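PDB 5H80: carboxylase, which probably catalyses the ATP-dependent carboxylation of biotin through its biotin carboxylase domain, the first half-reaction of a single-chain biotin-dependent carboxylase. Local coordinates for residues S58-D66 / A88-V98. Residues are numbered along the deposited sequence; the frame is centred on the assembly and turned at random.
Sequences SVAVYAPDD and AYLDGAALLRV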
loop_
_atom_site.group_PDB
_atom_site.type_symbol
_atom_site.label_atom_id
_atom_site.label_comp_id
_atom_site.label_asym_id
_atom_site.label_seq_id
_atom_site.Cartn_x
_atom_site.Cartn_y
_atom_site.Cartn_z
ATOM N N SER A 58 -12.299 -10.696 17.115
ATOM C CA SER A 58 -13.177 -11.166 16.104
ATOM C C SER A 58 -13.601 -12.612 16.268
ATOM O O SER A 58 -12.825 -13.486 16.579
ATOM C CB SER A 58 -12.579 -11.002 14.667
ATOM O OG SER A 58 -11.335 -11.729 14.470
ATOM N N VAL A 59 -14.852 -12.840 15.874
ATOM C CA VAL A 59 -15.400 -14.183 15.757
ATOM C C VAL A 59 -15.863 -14.352 14.302
ATOM O O VAL A 59 -16.756 -13.683 13.872
ATOM C CB VAL A 59 -16.537 -14.387 16.811
ATOM C CG1 VAL A 59 -17.150 -15.791 16.611
ATOM C CG2 VAL A 59 -16.073 -14.018 18.264
ATOM N N ALA A 60 -15.264 -15.270 13.583
ATOM C CA ALA A 60 -15.644 -15.644 12.203
ATOM C C ALA A 60 -16.606 -16.840 12.249
ATOM O O ALA A 60 -16.728 -17.529 13.336
ATOM C CB ALA A 60 -14.385 -15.918 11.381
ATOM N N VAL A 61 -17.316 -17.037 11.144
ATOM C CA VAL A 61 -18.138 -18.219 10.956
ATOM C C VAL A 61 -17.734 -18.793 9.579
ATOM O O VAL A 61 -17.332 -18.065 8.602
ATOM C CB VAL A 61 -19.673 -17.957 11.047
ATOM C CG1 VAL A 61 -20.143 -17.611 12.476
ATOM C CG2 VAL A 61 -20.158 -16.881 10.036
ATOM N N TYR A 62 -17.856 -20.089 9.423
ATOM C CA TYR A 62 -17.588 -20.757 8.197
ATOM C C TYR A 62 -18.452 -21.989 7.959
ATOM O O TYR A 62 -18.860 -22.674 8.928
ATOM C CB TYR A 62 -16.081 -21.167 8.008
ATOM C CG TYR A 62 -15.576 -22.097 9.075
ATOM C CD1 TYR A 62 -15.386 -23.424 8.772
ATOM C CD2 TYR A 62 -15.344 -21.700 10.445
ATOM C CE1 TYR A 62 -15.040 -24.340 9.736
ATOM C CE2 TYR A 62 -14.902 -22.646 11.430
ATOM C CZ TYR A 62 -14.743 -23.948 11.023
ATOM O OH TYR A 62 -14.381 -24.912 11.910
ATOM N N ALA A 63 -18.764 -22.197 6.712
ATOM C CA ALA A 63 -19.376 -23.442 6.233
ATOM C C ALA A 63 -18.262 -24.382 5.860
ATOM O O ALA A 63 -17.169 -23.936 5.452
ATOM C CB ALA A 63 -20.226 -23.135 5.020
ATOM N N PRO A 64 -18.446 -25.735 6.020
ATOM C CA PRO A 64 -17.346 -26.582 5.638
ATOM C C PRO A 64 -16.676 -26.491 4.240
ATOM O O PRO A 64 -15.441 -26.604 4.096
ATOM C CB PRO A 64 -17.912 -28.043 5.904
ATOM C CG PRO A 64 -19.130 -27.849 6.758
ATOM C CD PRO A 64 -19.675 -26.511 6.345
ATOM N N ASP A 65 -17.422 -26.210 3.208
ATOM C CA ASP A 65 -16.893 -26.001 1.849
ATOM C C ASP A 65 -16.122 -24.685 1.691
ATOM O O ASP A 65 -15.589 -24.471 0.681
ATOM C CB ASP A 65 -17.948 -26.026 0.806
ATOM C CG ASP A 65 -18.852 -24.812 0.820
ATOM O OD1 ASP A 65 -18.894 -24.010 1.777
ATOM O OD2 ASP A 65 -19.692 -24.766 -0.127
ATOM N N ASP A 66 -16.072 -23.908 2.763
ATOM C CA ASP A 66 -15.367 -22.643 2.841
ATOM C C ASP A 66 -14.221 -22.758 3.787
ATOM O O ASP A 66 -13.649 -21.745 4.195
ATOM C CB ASP A 66 -16.363 -21.550 3.270
ATOM C CG ASP A 66 -16.089 -20.182 2.618
ATOM O OD1 ASP A 66 -15.307 -20.136 1.625
ATOM O OD2 ASP A 66 -16.720 -19.232 3.099
ATOM N N ALA A 88 -25.993 -21.180 4.685
ATOM C CA ALA A 88 -25.470 -21.272 6.048
ATOM C C ALA A 88 -25.170 -19.875 6.588
ATOM O O ALA A 88 -25.400 -19.615 7.798
ATOM C CB ALA A 88 -24.184 -22.086 6.060
ATOM N N TYR A 89 -24.607 -19.023 5.713
ATOM C CA TYR A 89 -24.277 -17.595 6.067
ATOM C C TYR A 89 -25.489 -16.653 6.088
ATOM O O TYR A 89 -25.434 -15.610 6.730
ATOM C CB TYR A 89 -23.179 -17.058 5.125
ATOM C CG TYR A 89 -21.841 -17.815 5.131
ATOM C CD1 TYR A 89 -20.812 -17.399 5.961
ATOM C CD2 TYR A 89 -21.577 -18.823 4.268
ATOM C CE1 TYR A 89 -19.657 -18.101 6.001
ATOM C CE2 TYR A 89 -20.364 -19.501 4.273
ATOM C CZ TYR A 89 -19.365 -19.023 5.108
ATOM O OH TYR A 89 -18.168 -19.651 5.174
ATOM N N LEU A 90 -26.626 -17.098 5.544
ATOM C CA LEU A 90 -27.866 -16.353 5.506
ATOM C C LEU A 90 -28.834 -16.825 6.648
ATOM O O LEU A 90 -29.949 -16.284 6.816
ATOM C CB LEU A 90 -28.532 -16.568 4.133
ATOM C CG LEU A 90 -27.763 -16.057 2.920
ATOM C CD1 LEU A 90 -28.256 -16.630 1.575
ATOM C CD2 LEU A 90 -27.770 -14.549 3.008
ATOM N N ASP A 91 -28.430 -17.820 7.447
ATOM C CA ASP A 91 -29.350 -18.239 8.516
ATOM C C ASP A 91 -29.224 -17.275 9.698
ATOM O O ASP A 91 -28.443 -17.455 10.582
ATOM C CB ASP A 91 -29.199 -19.751 8.795
ATOM C CG ASP A 91 -30.173 -20.263 9.859
ATOM O OD1 ASP A 91 -30.778 -19.474 10.640
ATOM O OD2 ASP A 91 -30.218 -21.507 9.971
ATOM N N GLY A 92 -30.045 -16.235 9.662
ATOM C CA GLY A 92 -30.035 -15.232 10.705
ATOM C C GLY A 92 -30.111 -15.780 12.106
ATOM O O GLY A 92 -29.331 -15.354 12.971
ATOM N N ALA A 93 -31.051 -16.716 12.399
ATOM C CA ALA A 93 -31.133 -17.310 13.760
ATOM C C ALA A 93 -29.912 -18.122 14.158
ATOM O O ALA A 93 -29.528 -18.043 15.331
ATOM C CB ALA A 93 -32.384 -18.201 13.925
ATOM N N ALA A 94 -29.276 -18.823 13.208
ATOM C CA ALA A 94 -28.009 -19.491 13.469
ATOM C C ALA A 94 -26.894 -18.534 13.912
ATOM O O ALA A 94 -26.182 -18.821 14.857
ATOM C CB ALA A 94 -27.532 -20.339 12.319
ATOM N N LEU A 95 -26.793 -17.400 13.211
ATOM C CA LEU A 95 -25.792 -16.375 13.546
ATOM C C LEU A 95 -26.038 -15.788 14.903
ATOM O O LEU A 95 -25.081 -15.640 15.676
ATOM C CB LEU A 95 -25.859 -15.292 12.420
ATOM C CG LEU A 95 -25.369 -15.777 11.147
ATOM C CD1 LEU A 95 -25.833 -14.733 10.105
ATOM C CD2 LEU A 95 -23.891 -16.126 11.018
ATOM N N LEU A 96 -27.308 -15.603 15.259
ATOM C CA LEU A 96 -27.688 -15.115 16.591
ATOM C C LEU A 96 -27.350 -16.117 17.711
ATOM O O LEU A 96 -26.947 -15.684 18.789
ATOM C CB LEU A 96 -29.146 -14.671 16.657
ATOM C CG LEU A 96 -29.374 -13.410 15.813
ATOM C CD1 LEU A 96 -30.877 -13.200 15.730
ATOM C CD2 LEU A 96 -28.633 -12.169 16.275
ATOM N N ARG A 97 -27.391 -17.408 17.390
ATOM C CA ARG A 97 -26.976 -18.413 18.325
ATOM C C ARG A 97 -25.477 -18.352 18.544
ATOM O O ARG A 97 -25.024 -18.411 19.689
ATOM C CB ARG A 97 -27.377 -19.790 17.871
ATOM C CG ARG A 97 -28.815 -20.123 18.126
ATOM C CD ARG A 97 -29.055 -21.632 17.988
ATOM N NE ARG A 97 -29.103 -22.123 16.605
ATOM C CZ ARG A 97 -30.095 -21.869 15.738
ATOM N NH1 ARG A 97 -31.154 -21.122 16.063
ATOM N NH2 ARG A 97 -30.054 -22.397 14.545
ATOM N N VAL A 98 -24.734 -18.218 17.432
ATOM C CA VAL A 98 -23.258 -18.076 17.513
ATOM C C VAL A 98 -22.888 -16.905 18.369
ATOM O O VAL A 98 -21.882 -16.996 19.174
ATOM C CB VAL A 98 -22.541 -17.992 16.115
ATOM C CG1 VAL A 98 -21.016 -17.746 16.262
ATOM C CG2 VAL A 98 -22.696 -19.285 15.391
#
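The phenol oxygen of Y89 is gripped twice at the C-terminal end of strand 57-62, an inner strand of the parallel, Rossmann-like sheet in the biotin carboxylase N-terminal domain. A63 N donates to Y89 OH at 3.0 Å, its N-H pointing nearly straight at the oxygen, while the hydroxyl gives its own proton to D66 OD2 in a short but weak bond of 2.6 Å. The D66 carboxylate stands almost perpendicular to the phenol ring, 86° between planes, and its other oxygen, OD1, forms a salt bridge with R40, which probably favours the charged form of the aspartate. The ring is thus tied to the turn following the strand. V61 O lies near the ring plane at its edge, 3.5 Å from Y89 CE1, and also accepts from H71. A63 CB packs against Y89 CE2 at 3.7 Å. Toward the start of the strand, helix 92-101 covers it with L95 and V98; the axes of strand 58-62 and helix 92-98 run at 142°, roughly antiparallel. V61 divides its branches: CG2 meets L95 CD2 crosswise, and CG1 faces V98. A chi1 of 176° places V98 CG1 opposite the backbone N and over the strand, where that methyl lies 3.9 Å from V61 CG1 and 4.3 Å from V59 CG1.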